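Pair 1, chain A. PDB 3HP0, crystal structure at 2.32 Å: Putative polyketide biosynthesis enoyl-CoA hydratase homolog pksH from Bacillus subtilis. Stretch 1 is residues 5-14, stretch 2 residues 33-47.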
# COMPACT_ATOMS: atom_id res chain seq x y z
N THR A 5 7.01 17.54 -11.91
CA THR A 5 7.51 17.94 -10.55
C THR A 5 6.69 17.28 -9.44
O THR A 5 7.16 17.17 -8.30
CB THR A 5 7.51 19.48 -10.39
OG1 THR A 5 8.83 19.98 -10.65
CG2 THR A 5 7.06 19.90 -8.97
N TYR A 6 5.48 16.84 -9.78
CA TYR A 6 4.59 16.13 -8.85
C TYR A 6 3.88 16.91 -7.75
O TYR A 6 4.49 17.72 -7.05
CB TYR A 6 5.36 14.96 -8.21
CG TYR A 6 6.13 14.14 -9.22
CD1 TYR A 6 7.51 13.99 -9.12
CD2 TYR A 6 5.48 13.57 -10.32
CE1 TYR A 6 8.24 13.29 -10.09
CE2 TYR A 6 6.20 12.87 -11.30
CZ TYR A 6 7.58 12.74 -11.18
OH TYR A 6 8.32 12.08 -12.14
N GLN A 7 2.58 16.64 -7.59
CA GLN A 7 1.76 17.28 -6.57
C GLN A 7 1.73 16.49 -5.26
O GLN A 7 1.49 17.07 -4.20
CB GLN A 7 0.30 17.42 -7.04
CG GLN A 7 -0.05 18.65 -7.86
CD GLN A 7 -1.51 19.05 -7.66
OE1 GLN A 7 -2.40 18.19 -7.60
NE2 GLN A 7 -1.76 20.35 -7.55
N THR A 8 1.97 15.19 -5.32
CA THR A 8 1.90 14.38 -4.10
C THR A 8 3.15 13.67 -3.63
O THR A 8 3.21 13.17 -2.50
CB THR A 8 0.79 13.32 -4.24
OG1 THR A 8 1.10 12.45 -5.34
CG2 THR A 8 -0.56 13.98 -4.49
N ILE A 9 4.17 13.60 -4.47
CA ILE A 9 5.40 12.91 -4.09
C ILE A 9 6.68 13.66 -4.41
O ILE A 9 6.72 14.52 -5.30
CB ILE A 9 5.50 11.53 -4.77
CG1 ILE A 9 5.41 11.69 -6.29
CG2 ILE A 9 4.41 10.61 -4.24
CD1 ILE A 9 5.63 10.42 -7.07
N LYS A 10 7.73 13.33 -3.66
CA LYS A 10 9.05 13.92 -3.87
C LYS A 10 9.94 12.80 -4.38
O LYS A 10 10.22 11.85 -3.66
CB LYS A 10 9.65 14.45 -2.57
CG LYS A 10 8.69 15.09 -1.59
CD LYS A 10 9.46 15.63 -0.38
CE LYS A 10 8.60 15.68 0.88
NZ LYS A 10 7.44 16.63 0.80
N VAL A 11 10.37 12.89 -5.63
CA VAL A 11 11.24 11.85 -6.16
C VAL A 11 12.70 12.27 -6.02
O VAL A 11 13.03 13.45 -6.11
CB VAL A 11 10.91 11.56 -7.64
CG1 VAL A 11 11.73 10.37 -8.15
CG2 VAL A 11 9.43 11.27 -7.78
N ARG A 12 13.56 11.29 -5.77
CA ARG A 12 14.97 11.56 -5.58
C ARG A 12 15.79 10.32 -5.93
O ARG A 12 15.71 9.30 -5.24
CB ARG A 12 15.22 11.96 -4.13
CG ARG A 12 16.62 12.42 -3.82
CD ARG A 12 17.19 11.70 -2.61
NE ARG A 12 16.32 11.75 -1.43
CZ ARG A 12 16.55 11.05 -0.32
NH1 ARG A 12 17.61 10.26 -0.25
NH2 ARG A 12 15.73 11.14 0.72
N PHE A 13 16.56 10.41 -7.01
CA PHE A 13 17.40 9.30 -7.42
C PHE A 13 18.76 9.38 -6.75
O PHE A 13 19.24 10.47 -6.43
CB PHE A 13 17.61 9.29 -8.94
CG PHE A 13 16.37 9.03 -9.72
CD1 PHE A 13 15.42 10.03 -9.91
CD2 PHE A 13 16.15 7.78 -10.29
CE1 PHE A 13 14.27 9.79 -10.65
CE2 PHE A 13 15.00 7.53 -11.03
CZ PHE A 13 14.06 8.54 -11.22
N GLN A 14 19.37 8.23 -6.53
CA GLN A 14 20.69 8.17 -5.91
C GLN A 14 21.36 6.88 -6.35
O GLN A 14 21.09 5.81 -5.83
CB GLN A 14 20.60 8.24 -4.39
CG GLN A 14 20.19 9.62 -3.85
CD GLN A 14 20.46 9.77 -2.36
OE1 GLN A 14 21.39 9.16 -1.82
NE2 GLN A 14 19.66 10.61 -1.70
N ASP A 33 -6.17 10.50 -6.53
CA ASP A 33 -6.09 9.83 -7.83
C ASP A 33 -4.90 10.36 -8.61
O ASP A 33 -4.48 9.76 -9.60
CB ASP A 33 -7.38 10.04 -8.62
CG ASP A 33 -8.61 9.55 -7.87
OD1 ASP A 33 -9.11 10.31 -7.00
OD2 ASP A 33 -9.06 8.41 -8.13
N THR A 34 -4.35 11.49 -8.17
CA THR A 34 -3.19 12.08 -8.83
C THR A 34 -1.94 11.30 -8.38
O THR A 34 -1.03 11.03 -9.16
CB THR A 34 -3.03 13.57 -8.44
OG1 THR A 34 -4.24 14.27 -8.74
CG2 THR A 34 -1.88 14.22 -9.21
N LEU A 35 -1.93 10.96 -7.09
CA LEU A 35 -0.83 10.22 -6.48
C LEU A 35 -0.56 8.91 -7.22
O LEU A 35 0.60 8.53 -7.40
CB LEU A 35 -1.15 9.94 -5.01
CG LEU A 35 -0.11 9.16 -4.18
CD1 LEU A 35 -0.24 9.54 -2.72
CD2 LEU A 35 -0.31 7.68 -4.37
N ILE A 36 -1.62 8.22 -7.64
CA ILE A 36 -1.48 6.95 -8.35
C ILE A 36 -0.81 7.15 -9.70
O ILE A 36 0.05 6.36 -10.11
CB ILE A 36 -2.85 6.30 -8.59
CG1 ILE A 36 -3.49 5.94 -7.25
CG2 ILE A 36 -2.71 5.07 -9.47
CD1 ILE A 36 -4.87 5.34 -7.38
N GLU A 37 -1.22 8.19 -10.40
CA GLU A 37 -0.67 8.51 -11.71
C GLU A 37 0.81 8.89 -11.63
O GLU A 37 1.62 8.42 -12.42
CB GLU A 37 -1.49 9.65 -12.35
CG GLU A 37 -0.99 10.11 -13.72
CD GLU A 37 -0.80 8.96 -14.70
OE1 GLU A 37 0.07 8.10 -14.46
OE2 GLU A 37 -1.53 8.91 -15.71
N GLU A 38 1.15 9.73 -10.66
CA GLU A 38 2.54 10.15 -10.48
C GLU A 38 3.47 8.98 -10.19
O GLU A 38 4.62 8.96 -10.64
CB GLU A 38 2.63 11.18 -9.35
CG GLU A 38 2.13 12.56 -9.74
CD GLU A 38 2.03 13.50 -8.55
OE1 GLU A 38 2.88 13.39 -7.63
OE2 GLU A 38 1.12 14.34 -8.53
N CYS A 39 2.97 7.99 -9.44
CA CYS A 39 3.75 6.81 -9.10
C CYS A 39 3.97 5.93 -10.33
O CYS A 39 5.09 5.50 -10.59
CB CYS A 39 3.04 5.99 -8.02
SG CYS A 39 3.06 6.74 -6.37
N LEU A 40 2.90 5.67 -11.07
CA LEU A 40 3.00 4.85 -12.27
C LEU A 40 4.01 5.49 -13.21
O LEU A 40 4.75 4.81 -13.91
CB LEU A 40 1.64 4.75 -12.94
CG LEU A 40 0.61 4.03 -12.08
CD1 LEU A 40 -0.77 4.17 -12.67
CD2 LEU A 40 1.01 2.57 -11.97
N GLN A 41 4.02 6.82 -13.20
CA GLN A 41 4.91 7.61 -14.03
C GLN A 41 6.37 7.48 -13.58
O GLN A 41 7.28 7.42 -14.39
CB GLN A 41 4.47 9.07 -13.96
CG GLN A 41 5.30 10.02 -14.77
CD GLN A 41 4.94 11.46 -14.49
OE1 GLN A 41 3.77 11.84 -14.53
NE2 GLN A 41 5.95 12.28 -14.20
N VAL A 42 6.57 7.46 -12.26
CA VAL A 42 7.91 7.32 -11.71
C VAL A 42 8.42 5.90 -11.95
O VAL A 42 9.60 5.69 -12.23
CB VAL A 42 7.92 7.60 -10.19
CG1 VAL A 42 9.30 7.31 -9.63
CG2 VAL A 42 7.52 9.03 -9.92
N LEU A 43 7.52 4.92 -11.84
CA LEU A 43 7.90 3.53 -12.04
C LEU A 43 8.27 3.24 -13.48
O LEU A 43 9.11 2.38 -13.75
CB LEU A 43 6.79 2.59 -11.57
CG LEU A 43 6.59 2.52 -10.05
CD1 LEU A 43 5.58 1.45 -9.72
CD2 LEU A 43 7.93 2.22 -9.37
N ASN A 44 7.64 3.94 -14.42
CA ASN A 44 7.97 3.76 -15.83
C ASN A 44 9.39 4.26 -16.09
O ASN A 44 10.10 3.70 -16.92
CB ASN A 44 6.99 4.51 -16.72
CG ASN A 44 5.77 3.68 -17.06
OD1 ASN A 44 5.91 2.54 -17.50
ND2 ASN A 44 4.58 4.24 -16.86
N GLN A 45 9.79 5.31 -15.39
CA GLN A 45 11.15 5.82 -15.56
C GLN A 45 12.12 4.77 -15.04
O GLN A 45 13.20 4.57 -15.60
CB GLN A 45 11.34 7.13 -14.78
CG GLN A 45 10.52 8.29 -15.30
CD GLN A 45 10.74 9.56 -14.50
OE1 GLN A 45 10.14 10.61 -14.79
NE2 GLN A 45 11.58 9.49 -13.48
N CYS A 46 11.74 4.09 -13.96
CA CYS A 46 12.58 3.06 -13.37
C CYS A 46 12.55 1.76 -14.18
O CYS A 46 13.38 0.88 -13.98
CB CYS A 46 12.13 2.77 -11.94
SG CYS A 46 12.20 4.18 -10.82
N GLU A 47 11.59 1.65 -15.09
CA GLU A 47 11.42 0.47 -15.93
C GLU A 47 12.62 0.12 -16.82
O GLU A 47 13.06 -1.03 -16.88
CB GLU A 47 10.16 0.65 -16.79
CG GLU A 47 10.00 -0.34 -17.95
CD GLU A 47 9.81 -1.77 -17.50
OE1 GLU A 47 8.86 -2.02 -16.72
OE2 GLU A 47 10.59 -2.64 -17.94

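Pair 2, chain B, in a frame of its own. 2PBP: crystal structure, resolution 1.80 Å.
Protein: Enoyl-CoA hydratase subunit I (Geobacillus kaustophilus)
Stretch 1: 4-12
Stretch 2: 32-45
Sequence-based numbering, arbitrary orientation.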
# COMPACT_ATOMS: atom_id res chain seq x y z
N PHE B 4 2.35 -18.27 31.80
CA PHE B 4 3.53 -17.95 30.95
C PHE B 4 4.78 -17.76 31.80
O PHE B 4 4.73 -17.15 32.87
CB PHE B 4 3.26 -16.68 30.13
CG PHE B 4 2.18 -16.84 29.10
CD1 PHE B 4 2.37 -17.65 27.99
CD2 PHE B 4 0.96 -16.18 29.25
CE1 PHE B 4 1.37 -17.81 27.03
CE2 PHE B 4 -0.04 -16.33 28.30
CZ PHE B 4 0.16 -17.14 27.19
N VAL B 5 5.90 -18.29 31.31
CA VAL B 5 7.16 -18.18 32.04
C VAL B 5 8.22 -17.42 31.25
O VAL B 5 9.29 -17.12 31.78
CB VAL B 5 7.71 -19.57 32.39
CG1 VAL B 5 6.77 -20.27 33.36
CG2 VAL B 5 7.88 -20.41 31.13
N SER B 6 7.92 -17.09 30.00
CA SER B 6 8.88 -16.37 29.16
C SER B 6 8.39 -15.00 28.70
O SER B 6 9.16 -14.23 28.13
CB SER B 6 9.24 -17.22 27.93
OG SER B 6 9.77 -18.47 28.32
N ILE B 7 7.12 -14.71 28.94
CA ILE B 7 6.56 -13.42 28.55
C ILE B 7 5.66 -12.87 29.65
O ILE B 7 5.29 -13.58 30.58
CB ILE B 7 5.73 -13.54 27.24
CG1 ILE B 7 4.55 -14.50 27.42
CG2 ILE B 7 6.62 -14.03 26.11
CD1 ILE B 7 3.30 -13.87 28.00
N ALA B 8 5.34 -11.58 29.54
CA ALA B 8 4.47 -10.91 30.50
C ALA B 8 3.47 -10.08 29.71
O ALA B 8 3.85 -9.22 28.93
CB ALA B 8 5.29 -10.02 31.42
N ALA B 9 2.18 -10.35 29.92
CA ALA B 9 1.13 -9.61 29.22
C ALA B 9 0.35 -8.71 30.16
O ALA B 9 0.15 -9.04 31.33
CB ALA B 9 0.19 -10.59 28.52
N ARG B 10 -0.10 -7.58 29.63
CA ARG B 10 -0.88 -6.62 30.41
C ARG B 10 -1.72 -5.78 29.47
O ARG B 10 -1.50 -5.77 28.26
CB ARG B 10 0.05 -5.72 31.23
CG ARG B 10 0.95 -4.80 30.41
CD ARG B 10 1.93 -4.06 31.31
NE ARG B 10 2.86 -3.23 30.55
CZ ARG B 10 2.58 -2.02 30.06
NH1 ARG B 10 1.37 -1.49 30.24
NH2 ARG B 10 3.49 -1.35 29.38
N GLN B 11 -2.68 -5.06 30.03
CA GLN B 11 -3.54 -4.21 29.22
C GLN B 11 -3.56 -2.78 29.71
O GLN B 11 -3.52 -2.51 30.91
CB GLN B 11 -4.97 -4.77 29.21
CG GLN B 11 -5.06 -6.16 28.61
CD GLN B 11 -6.45 -6.75 28.70
OE1 GLN B 11 -7.39 -6.24 28.09
NE2 GLN B 11 -6.58 -7.82 29.48
N GLU B 12 -3.59 -1.86 28.76
CA GLU B 12 -3.63 -0.43 29.04
C GLU B 12 -4.75 0.09 28.16
O GLU B 12 -4.54 0.37 26.98
CB GLU B 12 -2.30 0.22 28.66
CG GLU B 12 -2.18 1.69 29.04
CD GLU B 12 -2.33 1.92 30.53
OE1 GLU B 12 -1.68 1.20 31.32
OE2 GLU B 12 -3.09 2.84 30.92
N GLN B 32 10.02 -22.65 22.46
CA GLN B 32 9.17 -22.44 23.63
C GLN B 32 8.70 -20.99 23.72
O GLN B 32 7.52 -20.73 23.98
CB GLN B 32 9.93 -22.82 24.91
CG GLN B 32 9.14 -22.60 26.20
CD GLN B 32 7.80 -23.30 26.19
OE1 GLN B 32 7.66 -24.41 25.67
NE2 GLN B 32 6.80 -22.67 26.80
N MET B 33 9.62 -20.06 23.51
CA MET B 33 9.30 -18.63 23.57
C MET B 33 8.26 -18.28 22.50
O MET B 33 7.28 -17.60 22.77
CB MET B 33 10.57 -17.80 23.36
CG MET B 33 10.34 -16.29 23.21
SD MET B 33 9.70 -15.48 24.69
CE MET B 33 11.25 -14.93 25.46
N VAL B 34 8.49 -18.75 21.27
CA VAL B 34 7.57 -18.48 20.18
C VAL B 34 6.17 -19.02 20.50
O VAL B 34 5.17 -18.33 20.26
CB VAL B 34 8.07 -19.11 18.86
CG1 VAL B 34 7.03 -18.92 17.75
CG2 VAL B 34 9.39 -18.47 18.46
N ALA B 35 6.10 -20.23 21.05
CA ALA B 35 4.81 -20.82 21.39
C ALA B 35 4.06 -19.94 22.39
O ALA B 35 2.85 -19.75 22.26
CB ALA B 35 5.01 -22.22 21.96
N GLU B 36 4.77 -19.41 23.37
CA GLU B 36 4.14 -18.54 24.36
C GLU B 36 3.65 -17.25 23.72
O GLU B 36 2.57 -16.76 24.04
CB GLU B 36 5.11 -18.23 25.51
CG GLU B 36 5.36 -19.43 26.42
CD GLU B 36 6.19 -19.08 27.64
OE1 GLU B 36 5.85 -18.09 28.33
OE2 GLU B 36 7.17 -19.79 27.92
N ILE B 37 4.45 -16.71 22.81
CA ILE B 37 4.08 -15.48 22.12
C ILE B 37 2.81 -15.73 21.31
O ILE B 37 1.88 -14.92 21.34
CB ILE B 37 5.21 -15.01 21.18
CG1 ILE B 37 6.45 -14.64 22.00
CG2 ILE B 37 4.73 -13.82 20.35
CD1 ILE B 37 7.73 -14.49 21.19
N VAL B 38 2.76 -16.85 20.60
CA VAL B 38 1.59 -17.19 19.79
C VAL B 38 0.34 -17.31 20.65
O VAL B 38 -0.73 -16.79 20.30
CB VAL B 38 1.80 -18.53 19.04
CG1 VAL B 38 0.49 -18.98 18.39
CG2 VAL B 38 2.87 -18.37 17.99
N ALA B 39 0.47 -17.98 21.79
CA ALA B 39 -0.65 -18.17 22.70
C ALA B 39 -1.15 -16.82 23.22
O ALA B 39 -2.35 -16.56 23.24
CB ALA B 39 -0.24 -19.06 23.85
N ALA B 40 -0.22 -15.96 23.63
CA ALA B 40 -0.58 -14.65 24.16
C ALA B 40 -1.22 -13.77 23.09
O ALA B 40 -2.22 -13.10 23.34
CB ALA B 40 0.65 -13.96 24.74
N VAL B 41 -0.64 -13.77 21.89
CA VAL B 41 -1.17 -12.96 20.81
C VAL B 41 -2.56 -13.43 20.37
O VAL B 41 -3.45 -12.62 20.15
CB VAL B 41 -0.23 -12.96 19.58
CG1 VAL B 41 -0.89 -12.23 18.42
CG2 VAL B 41 1.08 -12.28 19.95
N GLU B 42 -2.75 -14.74 20.25
CA GLU B 42 -4.05 -15.25 19.84
C GLU B 42 -5.11 -14.93 20.90
O GLU B 42 -6.26 -14.68 20.57
CB GLU B 42 -3.99 -16.75 19.56
CG GLU B 42 -3.10 -17.11 18.37
CD GLU B 42 -3.23 -18.56 17.95
OE1 GLU B 42 -3.52 -19.42 18.82
OE2 GLU B 42 -3.03 -18.86 16.75
N ALA B 43 -4.70 -14.91 22.16
CA ALA B 43 -5.63 -14.60 23.25
C ALA B 43 -6.12 -13.16 23.11
O ALA B 43 -7.33 -12.90 23.19
CB ALA B 43 -4.94 -14.79 24.59
N PHE B 44 -5.20 -12.23 22.91
CA PHE B 44 -5.56 -10.83 22.75
C PHE B 44 -6.34 -10.63 21.44
O PHE B 44 -7.23 -9.78 21.37
CB PHE B 44 -4.31 -9.93 22.72
CG PHE B 44 -3.77 -9.57 24.08
CD1 PHE B 44 -4.61 -9.46 25.19
CD2 PHE B 44 -2.42 -9.27 24.24
CE1 PHE B 44 -4.12 -9.05 26.43
CE2 PHE B 44 -1.91 -8.86 25.48
CZ PHE B 44 -2.76 -8.75 26.57
N ASP B 45 -6.00 -11.41 20.42
CA ASP B 45 -6.67 -11.30 19.12
C ASP B 45 -8.14 -11.68 19.24
O ASP B 45 -8.99 -11.09 18.55
CB ASP B 45 -5.96 -12.20 18.10
CG ASP B 45 -6.37 -11.91 16.65
OD1 ASP B 45 -6.76 -10.77 16.34
OD2 ASP B 45 -6.29 -12.83 15.81

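In both pairs a short loop leads into a β-strand that runs alongside an α-helix in nearly the same N-to-C direction. The axes of strand 9-14 and helix 34-47 in pair 1 diverge by 11° and approach to 10.1 Å; those of strand 7-12 and helix 32-45 in pair 2 diverge by 10° and approach to 9.5 Å. Fourteen central residues superpose with an RMSD of 0.6 Å, and the buried surfaces are similar, 606 Å² in pair 1 and 544 Å² in pair 2.

Both pairs use a helix glutamate at the same position, Glu A38 matching Glu B36, whose carboxylate receives backbone NH groups of the loop before the strand. In pair 1 the two loop NH groups bond to different oxygens: Gln A7 N donates to Glu A38 OE2 (2.9 Å), while Thr A8 N donates to Glu A38 OE1 (3.1 Å), with weak bonds to the same OE1 from Thr A8 OG1 (3.0 Å) and Ile A9 N (3.4 Å). In pair 2 Val B5 N and Ser B6 N both donate to Glu B36 OE1 (3.0 and 2.8 Å), and Ser B6 OG donates to Glu B36 OE2 (2.9 Å). That second oxygen also accepts a bond from within the helix, Gln B32 NE2 to Glu B36 OE2 (3.1 Å). The hydroxyls of the matched Thr A8 and Ser B6 reach the equivalent glutamates from different rotamers, p and m, and bond to OE1 and OE2 respectively.

The aromatic residues Tyr A6 and Phe B4 coincide and face the same helix positions, two of which carry different residues. Gln A41 NE2 lies at the edge of the tyrosine ring and makes a weak hydrogen bond to Tyr A6 OH (3.1 Å). At the matching position, Ala B39 CB lies at the edge of the phenylalanine ring, 3.8 Å from Phe B4 CE1, and the contact is purely apolar.

Farther along, Val A42 is the apolar hub of pair 1: its CG2 lies 3.7 Å from Ile A9 CD1 and 3.6 Å from Val A11 CG2. Pair 2 has alanines at two of these positions, Ala B9 for Val A11 and Ala B40 for Val A42. Ile B7 CD1 still reaches Ala B40 CB (4.2 Å), but Ala B9 CB instead packs against Phe B44 CZ (4.0 Å). The large ring of Phe B44, which has no counterpart in the superposition, also contacts Gln B11 CG through CE1 (3.7 Å). In pair 1 the aromatic group comes from the strand: Phe A13, at the position of Gln B11, places its CZ 3.5 Å from Gln A45 NE2.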